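Local coordinates for protein putative deoxyribonuclease yjjV (Escherichia coli, PDB 1ZZM) that probably acts as a metal-dependent hydrolase of the TatD family, cleaving ester bonds with two divalent metal ions and possibly serving as a deoxyribonuclease, at residues G68-H73 against E110-L115; I98-F103 against W114-Q119. All coordinates share one frame; numbering follows the deposited sequence.

Contact 1. Residues G68-H73 against E110-L115; sequences GMLEKH and ERQQWL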
ATOM      1  N   GLY A  68     -10.630  -8.199   1.693  1.00 12.32           N
ATOM      2  CA  GLY A  68     -11.459  -8.000   2.885  1.00 13.56           C
ATOM      3  C   GLY A  68     -12.899  -7.683   2.535  1.00 15.28           C
ATOM      4  O   GLY A  68     -13.787  -7.810   3.365  1.00 18.41           O
ATOM      5  N   MET A  69     -13.137  -7.274   1.299  1.00 13.54           N
ATOM      6  CA  MET A  69     -14.481  -6.958   0.819  1.00 14.25           C
ATOM      7  C   MET A  69     -14.945  -8.002  -0.213  1.00 15.40           C
ATOM      8  O   MET A  69     -15.787  -7.713  -1.074  1.00 14.83           O
ATOM      9  CB  MET A  69     -14.486  -5.570   0.158  1.00 13.56           C
ATOM     10  CG  MET A  69     -14.400  -4.404   1.144  1.00 17.32           C
ATOM     11  SD  MET A  69     -12.833  -4.232   2.021  1.00 24.12           S
ATOM     12  CE  MET A  69     -13.122  -2.604   2.886  1.00 21.05           C
ATOM     13  N   LEU A  70     -14.420  -9.215  -0.106  1.00 14.07           N
ATOM     14  CA  LEU A  70     -14.742 -10.263  -1.077  1.00 15.76           C
ATOM     15  C   LEU A  70     -16.225 -10.431  -1.371  1.00 17.07           C
ATOM     16  O   LEU A  70     -16.618 -10.643  -2.520  1.00 15.45           O
ATOM     17  CB  LEU A  70     -14.155 -11.617  -0.634  1.00 15.26           C
ATOM     18  CG  LEU A  70     -14.336 -12.720  -1.691  1.00 16.10           C
ATOM     19  CD1 LEU A  70     -13.593 -12.322  -2.944  1.00 22.52           C
ATOM     20  CD2 LEU A  70     -13.831 -14.061  -1.186  1.00 20.25           C
ATOM     21  N   GLU A  71     -17.051 -10.313  -0.335  1.00 16.52           N
ATOM     22  CA  GLU A  71     -18.480 -10.502  -0.507  1.00 22.00           C
ATOM     23  C   GLU A  71     -19.133  -9.505  -1.443  1.00 20.76           C
ATOM     24  O   GLU A  71     -20.204  -9.780  -1.976  1.00 19.49           O
ATOM     25  CB  GLU A  71     -19.188 -10.461   0.855  1.00 26.61           C
ATOM     26  CG  GLU A  71     -18.781 -11.590   1.798  1.00 34.88           C
ATOM     27  CD  GLU A  71     -19.632 -11.613   3.080  1.00 42.88           C
ATOM     28  OE1 GLU A  71     -19.884 -10.524   3.663  1.00 45.09           O
ATOM     29  OE2 GLU A  71     -20.044 -12.719   3.509  1.00 46.85           O
ATOM     30  N   LYS A  72     -18.480  -8.365  -1.662  1.00 18.07           N
ATOM     31  CA  LYS A  72     -19.012  -7.324  -2.517  1.00 17.21           C
ATOM     32  C   LYS A  72     -18.549  -7.415  -3.973  1.00 18.06           C
ATOM     33  O   LYS A  72     -19.112  -6.765  -4.838  1.00 15.81           O
ATOM     34  CB  LYS A  72     -18.617  -5.952  -1.951  1.00 20.58           C
ATOM     35  CG  LYS A  72     -19.163  -5.658  -0.556  1.00 24.10           C
ATOM     36  CD  LYS A  72     -18.421  -4.475   0.067  1.00 30.40           C
ATOM     37  CE  LYS A  72     -19.321  -3.638   1.001  1.00 34.22           C
ATOM     38  NZ  LYS A  72     -18.573  -2.489   1.613  1.00 31.50           N
ATOM     39  N   HIS A  73     -17.552  -8.240  -4.255  1.00 16.19           N
ATOM     40  CA  HIS A  73     -17.012  -8.324  -5.609  1.00 17.92           C
ATOM     41  C   HIS A  73     -17.701  -9.318  -6.524  1.00 19.73           C
ATOM     42  O   HIS A  73     -17.781 -10.522  -6.226  1.00 19.46           O
ATOM     43  CB  HIS A  73     -15.512  -8.642  -5.550  1.00 16.45           C
ATOM     44  CG  HIS A  73     -14.761  -7.790  -4.573  1.00 13.93           C
ATOM     45  ND1 HIS A  73     -15.033  -6.450  -4.397  1.00 12.44           N
ATOM     46  CD2 HIS A  73     -13.721  -8.076  -3.751  1.00 13.84           C
ATOM     47  CE1 HIS A  73     -14.191  -5.943  -3.510  1.00 11.25           C
ATOM     48  NE2 HIS A  73     -13.380  -6.908  -3.102  1.00 14.88           N
ATOM     49  N   GLU A 110      -9.987 -19.957  -2.046  1.00 12.56           N
ATOM     50  CA  GLU A 110      -9.893 -20.271  -3.480  1.00 11.73           C
ATOM     51  C   GLU A 110     -10.464 -19.118  -4.309  1.00 13.46           C
ATOM     52  O   GLU A 110      -9.855 -18.714  -5.315  1.00  9.91           O
ATOM     53  CB  GLU A 110     -10.647 -21.572  -3.833  1.00 16.61           C
ATOM     54  CG  GLU A 110     -10.005 -22.838  -3.291  1.00 19.01           C
ATOM     55  CD  GLU A 110      -8.710 -23.216  -4.009  1.00 22.88           C
ATOM     56  OE1 GLU A 110      -8.568 -22.900  -5.212  1.00 22.11           O
ATOM     57  OE2 GLU A 110      -7.835 -23.836  -3.374  1.00 22.17           O
ATOM     58  N   ARG A 111     -11.628 -18.589  -3.920  1.00 10.81           N
ATOM     59  CA  ARG A 111     -12.176 -17.462  -4.659  1.00 15.21           C
ATOM     60  C   ARG A 111     -11.260 -16.244  -4.508  1.00 13.40           C
ATOM     61  O   ARG A 111     -11.131 -15.475  -5.449  1.00 11.44           O
ATOM     62  CB  ARG A 111     -13.584 -17.065  -4.198  1.00 18.05           C
ATOM     63  CG  ARG A 111     -14.106 -15.848  -4.990  1.00 22.20           C
ATOM     64  CD  ARG A 111     -15.620 -15.756  -4.986  1.00 27.30           C
ATOM     65  NE  ARG A 111     -16.134 -14.529  -5.609  1.00 28.57           N
ATOM     66  CZ  ARG A 111     -16.176 -14.289  -6.916  1.00 30.65           C
ATOM     67  NH1 ARG A 111     -15.722 -15.188  -7.787  1.00 32.32           N
ATOM     68  NH2 ARG A 111     -16.722 -13.160  -7.365  1.00 31.03           N
ATOM     69  N   GLN A 112     -10.640 -16.048  -3.334  1.00 10.99           N
ATOM     70  CA  GLN A 112      -9.720 -14.902  -3.194  1.00  9.96           C
ATOM     71  C   GLN A 112      -8.610 -15.005  -4.225  1.00 11.79           C
ATOM     72  O   GLN A 112      -8.190 -13.994  -4.824  1.00  9.13           O
ATOM     73  CB  GLN A 112      -9.031 -14.877  -1.826  1.00 10.42           C
ATOM     74  CG  GLN A 112      -9.914 -14.447  -0.663  1.00 11.78           C
ATOM     75  CD  GLN A 112      -9.083 -14.161   0.575  1.00 14.78           C
ATOM     76  OE1 GLN A 112      -7.989 -13.604   0.478  1.00 12.29           O
ATOM     77  NE2 GLN A 112      -9.609 -14.524   1.750  1.00 10.89           N
ATOM     78  N   GLN A 113      -8.080 -16.217  -4.391  1.00  9.97           N
ATOM     79  CA  GLN A 113      -6.985 -16.388  -5.355  1.00 10.86           C
ATOM     80  C   GLN A 113      -7.420 -16.203  -6.791  1.00 10.78           C
ATOM     81  O   GLN A 113      -6.661 -15.668  -7.613  1.00  9.22           O
ATOM     82  CB  GLN A 113      -6.338 -17.748  -5.181  1.00  9.15           C
ATOM     83  CG  GLN A 113      -5.645 -17.817  -3.827  1.00 12.91           C
ATOM     84  CD  GLN A 113      -5.146 -19.189  -3.504  1.00 14.97           C
ATOM     85  OE1 GLN A 113      -4.055 -19.575  -3.922  1.00 12.69           O
ATOM     86  NE2 GLN A 113      -5.953 -19.952  -2.774  1.00 15.02           N
ATOM     87  N   TRP A 114      -8.625 -16.650  -7.120  1.00 11.16           N
ATOM     88  CA  TRP A 114      -9.072 -16.461  -8.516  1.00 11.36           C
ATOM     89  C   TRP A 114      -9.198 -14.958  -8.765  1.00 12.04           C
ATOM     90  O   TRP A 114      -8.792 -14.431  -9.825  1.00 12.03           O
ATOM     91  CB  TRP A 114     -10.446 -17.124  -8.731  1.00 12.82           C
ATOM     92  CG  TRP A 114     -10.984 -16.889 -10.090  1.00 16.82           C
ATOM     93  CD1 TRP A 114     -10.656 -17.581 -11.226  1.00 17.28           C
ATOM     94  CD2 TRP A 114     -11.918 -15.885 -10.481  1.00 19.65           C
ATOM     95  NE1 TRP A 114     -11.339 -17.067 -12.306  1.00 22.11           N
ATOM     96  CE2 TRP A 114     -12.119 -16.022 -11.877  1.00 21.23           C
ATOM     97  CE3 TRP A 114     -12.611 -14.883  -9.792  1.00 19.94           C
ATOM     98  CZ2 TRP A 114     -12.986 -15.190 -12.598  1.00 24.11           C
ATOM     99  CZ3 TRP A 114     -13.470 -14.058 -10.508  1.00 25.24           C
ATOM    100  CH2 TRP A 114     -13.650 -14.219 -11.900  1.00 19.21           C
ATOM    101  N   LEU A 115      -9.768 -14.261  -7.788  1.00 11.05           N
ATOM    102  CA  LEU A 115      -9.981 -12.823  -7.932  1.00 12.99           C
ATOM    103  C   LEU A 115      -8.657 -12.077  -8.024  1.00 11.02           C
ATOM    104  O   LEU A 115      -8.516 -11.131  -8.811  1.00 11.35           O
ATOM    105  CB  LEU A 115     -10.821 -12.278  -6.765  1.00 11.51           C
ATOM    106  CG  LEU A 115     -11.093 -10.770  -6.830  1.00 19.41           C
ATOM    107  CD1 LEU A 115     -11.748 -10.440  -8.155  1.00 23.92           C
ATOM    108  CD2 LEU A 115     -12.034 -10.358  -5.674  1.00 21.85           C
TER
HETATM  109  O   HOH W   1     -17.344 -12.949  -3.818  1.00 29.35           O
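L70 and Q112 bring the two backbones closest, their CA atoms 7.2 Å apart, where the 3-10 segment 68-72, followed by H73, sits beside the early turns of helix 109-125. H73 N closes that turn on L70 O at 3.1 Å. The isobutyl group of L70 is carried toward the helix with CG anti to the backbone N (chi1 -174°) and splits its methyls: CD1 rests on L115 CD2 at 3.7 Å and brushes R111 CG, while CD2 reaches Q112 CG. L115 CD2 also packs on H73 CD2 at 3.4 Å, the side chains crossing at about a right angle. The imidazole carries M69 O above the centre of one face, and its NE2 is bonded to H66 O. R111 runs extended from CG to NE, and its NH2 donates to H73 O at 3.1 Å. The acceptor lies in the guanidinium plane, whereas the donor stands 38° out of the carbonyl plane. A water, also at the guanidinium edge, accepts from R111 NE at 2.7 Å and donates to L70 O. The amide of Q112 turns to P107 O and D101 N. The contact packs the loop after strand 59-63 on helix 109-125 of the barrel, and G68, M69, L70 and Q112 line the polyether pocket. R111 thus pins two loop carbonyls, one directly and one through water, beside the buried apolar cluster.

Contact 2. Residues I98-F103 against W114-Q119; sequences IGLDLF and WLLDEQ. With ZN (zinc ion), chain D.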
ATOM      1  N   ILE A  98      -5.339  -5.106  -3.790  1.00 10.15           N
ATOM      2  CA  ILE A  98      -5.758  -6.462  -4.148  1.00  8.65           C
ATOM      3  C   ILE A  98      -4.851  -7.341  -3.292  1.00 12.05           C
ATOM      4  O   ILE A  98      -3.893  -6.838  -2.704  1.00  8.48           O
ATOM      5  CB  ILE A  98      -5.519  -6.783  -5.621  1.00 11.12           C
ATOM      6  CG1 ILE A  98      -4.014  -6.807  -5.917  1.00 10.97           C
ATOM      7  CG2 ILE A  98      -6.224  -5.752  -6.480  1.00 10.25           C
ATOM      8  CD1 ILE A  98      -3.707  -6.957  -7.402  1.00 12.07           C
ATOM      9  N   GLY A  99      -5.184  -8.627  -3.176  1.00 10.16           N
ATOM     10  CA  GLY A  99      -4.344  -9.494  -2.387  1.00 10.28           C
ATOM     11  C   GLY A  99      -5.135 -10.635  -1.763  1.00  8.90           C
ATOM     12  O   GLY A  99      -6.168 -11.050  -2.286  1.00 10.35           O
ATOM     13  N   LEU A 100      -4.583 -11.161  -0.672  1.00  9.15           N
ATOM     14  CA  LEU A 100      -5.149 -12.291   0.033  1.00  8.85           C
ATOM     15  C   LEU A 100      -5.152 -12.037   1.527  1.00 12.09           C
ATOM     16  O   LEU A 100      -4.327 -11.286   2.046  1.00 13.24           O
ATOM     17  CB  LEU A 100      -4.312 -13.535  -0.229  1.00  9.96           C
ATOM     18  CG  LEU A 100      -4.029 -13.819  -1.711  1.00 10.07           C
ATOM     19  CD1 LEU A 100      -2.902 -14.795  -1.748  1.00 10.79           C
ATOM     20  CD2 LEU A 100      -5.281 -14.337  -2.450  1.00 10.95           C
ATOM     21  N   ASP A 101      -6.052 -12.704   2.236  1.00 11.26           N
ATOM     22  CA  ASP A 101      -6.118 -12.476   3.683  1.00 11.66           C
ATOM     23  C   ASP A 101      -6.781 -13.725   4.277  1.00 13.21           C
ATOM     24  O   ASP A 101      -7.956 -13.984   3.998  1.00 14.18           O
ATOM     25  CB  ASP A 101      -6.987 -11.242   3.912  1.00 11.42           C
ATOM     26  CG  ASP A 101      -7.051 -10.816   5.365  1.00 17.82           C
ATOM     27  OD1 ASP A 101      -7.090 -11.706   6.222  1.00 15.18           O
ATOM     28  OD2 ASP A 101      -7.067  -9.589   5.647  1.00 19.93           O
ATOM     29  N   LEU A 102      -6.063 -14.470   5.112  1.00 14.86           N
ATOM     30  CA  LEU A 102      -6.637 -15.686   5.669  1.00 18.26           C
ATOM     31  C   LEU A 102      -7.332 -15.515   7.003  1.00 21.76           C
ATOM     32  O   LEU A 102      -7.542 -16.485   7.727  1.00 24.37           O
ATOM     33  CB  LEU A 102      -5.575 -16.793   5.777  1.00 20.09           C
ATOM     34  CG  LEU A 102      -5.346 -17.598   4.483  1.00 22.32           C
ATOM     35  CD1 LEU A 102      -4.177 -18.557   4.694  1.00 23.14           C
ATOM     36  CD2 LEU A 102      -6.607 -18.358   4.075  1.00 19.52           C
ATOM     37  N   PHE A 103      -7.696 -14.287   7.330  1.00 22.15           N
ATOM     38  CA  PHE A 103      -8.378 -14.035   8.582  1.00 23.11           C
ATOM     39  C   PHE A 103      -9.851 -14.419   8.437  1.00 23.12           C
ATOM     40  O   PHE A 103     -10.462 -14.184   7.387  1.00 20.09           O
ATOM     41  CB  PHE A 103      -8.303 -12.557   8.950  1.00 28.07           C
ATOM     42  CG  PHE A 103      -8.743 -12.284  10.349  1.00 34.79           C
ATOM     43  CD1 PHE A 103      -7.904 -12.590  11.418  1.00 37.32           C
ATOM     44  CD2 PHE A 103     -10.023 -11.802  10.611  1.00 37.02           C
ATOM     45  CE1 PHE A 103      -8.338 -12.423  12.734  1.00 39.45           C
ATOM     46  CE2 PHE A 103     -10.468 -11.630  11.918  1.00 39.31           C
ATOM     47  CZ  PHE A 103      -9.623 -11.942  12.984  1.00 38.87           C
ATOM     48  N   TRP A 114      -8.625 -16.650  -7.120  1.00 11.16           N
ATOM     49  CA  TRP A 114      -9.072 -16.461  -8.516  1.00 11.36           C
ATOM     50  C   TRP A 114      -9.198 -14.958  -8.765  1.00 12.04           C
ATOM     51  O   TRP A 114      -8.792 -14.431  -9.825  1.00 12.03           O
ATOM     52  CB  TRP A 114     -10.446 -17.124  -8.731  1.00 12.82           C
ATOM     53  CG  TRP A 114     -10.984 -16.889 -10.090  1.00 16.82           C
ATOM     54  CD1 TRP A 114     -10.656 -17.581 -11.226  1.00 17.28           C
ATOM     55  CD2 TRP A 114     -11.918 -15.885 -10.481  1.00 19.65           C
ATOM     56  NE1 TRP A 114     -11.339 -17.067 -12.306  1.00 22.11           N
ATOM     57  CE2 TRP A 114     -12.119 -16.022 -11.877  1.00 21.23           C
ATOM     58  CE3 TRP A 114     -12.611 -14.883  -9.792  1.00 19.94           C
ATOM     59  CZ2 TRP A 114     -12.986 -15.190 -12.598  1.00 24.11           C
ATOM     60  CZ3 TRP A 114     -13.470 -14.058 -10.508  1.00 25.24           C
ATOM     61  CH2 TRP A 114     -13.650 -14.219 -11.900  1.00 19.21           C
ATOM     62  N   LEU A 115      -9.768 -14.261  -7.788  1.00 11.05           N
ATOM     63  CA  LEU A 115      -9.981 -12.823  -7.932  1.00 12.99           C
ATOM     64  C   LEU A 115      -8.657 -12.077  -8.024  1.00 11.02           C
ATOM     65  O   LEU A 115      -8.516 -11.131  -8.811  1.00 11.35           O
ATOM     66  CB  LEU A 115     -10.821 -12.278  -6.765  1.00 11.51           C
ATOM     67  CG  LEU A 115     -11.093 -10.770  -6.830  1.00 19.41           C
ATOM     68  CD1 LEU A 115     -11.748 -10.440  -8.155  1.00 23.92           C
ATOM     69  CD2 LEU A 115     -12.034 -10.358  -5.674  1.00 21.85           C
ATOM     70  N   LEU A 116      -7.692 -12.469  -7.209  1.00 11.14           N
ATOM     71  CA  LEU A 116      -6.370 -11.845  -7.299  1.00  9.96           C
ATOM     72  C   LEU A 116      -5.780 -12.052  -8.701  1.00 10.04           C
ATOM     73  O   LEU A 116      -5.262 -11.124  -9.309  1.00  9.34           O
ATOM     74  CB  LEU A 116      -5.412 -12.478  -6.283  1.00 11.14           C
ATOM     75  CG  LEU A 116      -3.937 -12.100  -6.395  1.00 12.27           C
ATOM     76  CD1 LEU A 116      -3.752 -10.594  -6.037  1.00  9.42           C
ATOM     77  CD2 LEU A 116      -3.111 -12.999  -5.488  1.00 11.06           C
ATOM     78  N   ASP A 117      -5.849 -13.268  -9.227  1.00 10.99           N
ATOM     79  CA  ASP A 117      -5.258 -13.480 -10.547  1.00 10.51           C
ATOM     80  C   ASP A 117      -5.970 -12.700 -11.652  1.00 11.73           C
ATOM     81  O   ASP A 117      -5.328 -12.287 -12.609  1.00  9.55           O
ATOM     82  CB  ASP A 117      -5.167 -14.976 -10.876  1.00 11.33           C
ATOM     83  CG  ASP A 117      -3.998 -15.654 -10.190  1.00 12.51           C
ATOM     84  OD1 ASP A 117      -3.129 -14.960  -9.611  1.00 14.58           O
ATOM     85  OD2 ASP A 117      -3.914 -16.901 -10.216  1.00 13.42           O
ATOM     86  N   GLU A 118      -7.292 -12.507 -11.541  1.00 10.14           N
ATOM     87  CA  GLU A 118      -8.011 -11.725 -12.536  1.00 11.69           C
ATOM     88  C   GLU A 118      -7.465 -10.296 -12.542  1.00 12.69           C
ATOM     89  O   GLU A 118      -7.349  -9.661 -13.589  1.00 11.08           O
ATOM     90  CB  GLU A 118      -9.517 -11.677 -12.226  1.00 13.38           C
ATOM     91  CG  GLU A 118     -10.280 -12.969 -12.568  1.00 18.53           C
ATOM     92  CD  GLU A 118     -10.073 -13.407 -14.018  1.00 21.56           C
ATOM     93  OE1 GLU A 118     -10.353 -12.612 -14.950  1.00 23.66           O
ATOM     94  OE2 GLU A 118      -9.611 -14.542 -14.220  1.00 22.90           O
ATOM     95  N   GLN A 119      -7.131  -9.787 -11.360  1.00 11.95           N
ATOM     96  CA  GLN A 119      -6.628  -8.422 -11.279  1.00  9.77           C
ATOM     97  C   GLN A 119      -5.171  -8.343 -11.670  1.00 11.13           C
ATOM     98  O   GLN A 119      -4.733  -7.328 -12.206  1.00 10.47           O
ATOM     99  CB  GLN A 119      -6.872  -7.892  -9.879  1.00  9.90           C
ATOM    100  CG  GLN A 119      -8.357  -7.784  -9.639  1.00 10.44           C
ATOM    101  CD  GLN A 119      -8.690  -7.281  -8.271  1.00  9.61           C
ATOM    102  OE1 GLN A 119      -8.708  -8.047  -7.293  1.00 12.42           O
ATOM    103  NE2 GLN A 119      -8.923  -6.009  -8.175  1.00  4.49           N
TER
HETATM  104 ZN    ZN D 403      -2.113 -17.359  -9.798  1.00 14.43          ZN
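The amide carbon of Q119, CD, lies 3.4 Å from I98 CG2 as the two side chains slide past each other in opposite directions; Q119 CB touches both CG2 and CD1 of I98. The W114 indole has E118 CG 3.4 Å above one face, offset toward the rim. The D117 carboxylate binds a zinc ion through OD2 at 1.9 Å, with OD1 more distant at 2.6 Å; H144 and H148 complete this site, which is separate from the zinc pair bound by H9, H11, E97, H133, H157 and D207.

Apart from Q119, the contact is apolar. I98 holds CG1 in the crowded position between backbone N and carbonyl carbon (chi1 66°), and from there CG1 meets L116 CD1 at 3.8 Å. L116 CD1 also approaches G99 N, and at these backbone angles a CB on G99 would collide with I98 O. The other L116 methyl, CD2, lies 4.0 Å from L100 CD2, so L116 spans the strand from I98 to L100. An alanine at I98 would probably leave a gap beside L116 CD1 and cost the Q119 side chain much of its packing, since the CG1, CG2 and CD1 contacts would be lost.

Past the strand, F103 N donates to D101 OD1 at 2.9 Å in an Asx turn, while D101 OD2 forms a salt bridge with R135 and a hydrogen bond with the metal ligand H133. The axes of strand 98-101 and helix 114-119 approach to 7.9 Å and run nearly antiparallel (163°), as expected within the beta-alpha-beta unit of strand 95-101, helix 109-125 and strand 130-135. L132 on the next strand also touches I98 and L116, while L78 and L81 of helix 75-87 pack on Q119.

Contacts 1 and 2 lie with their centres about 6 Å apart and share helix 109-125, including W114 and L115. Along the chain the loop 68-73 after strand 59-63 comes first, then strand 95-101, then the helix both contacts use. Contact 1 fastens that loop to the early part of the helix; contact 2 seats the helix on strand 95-101 of the parallel barrel, a TIM-barrel fold. Besides the Q112 amide, Q113 CG packing on L100 CD2 at 3.8 Å joins them. Both also supply residues to the pocket holding the bound polyether, probably from the crystallisation liquor, so one helix links pocket loop and metal-site strand.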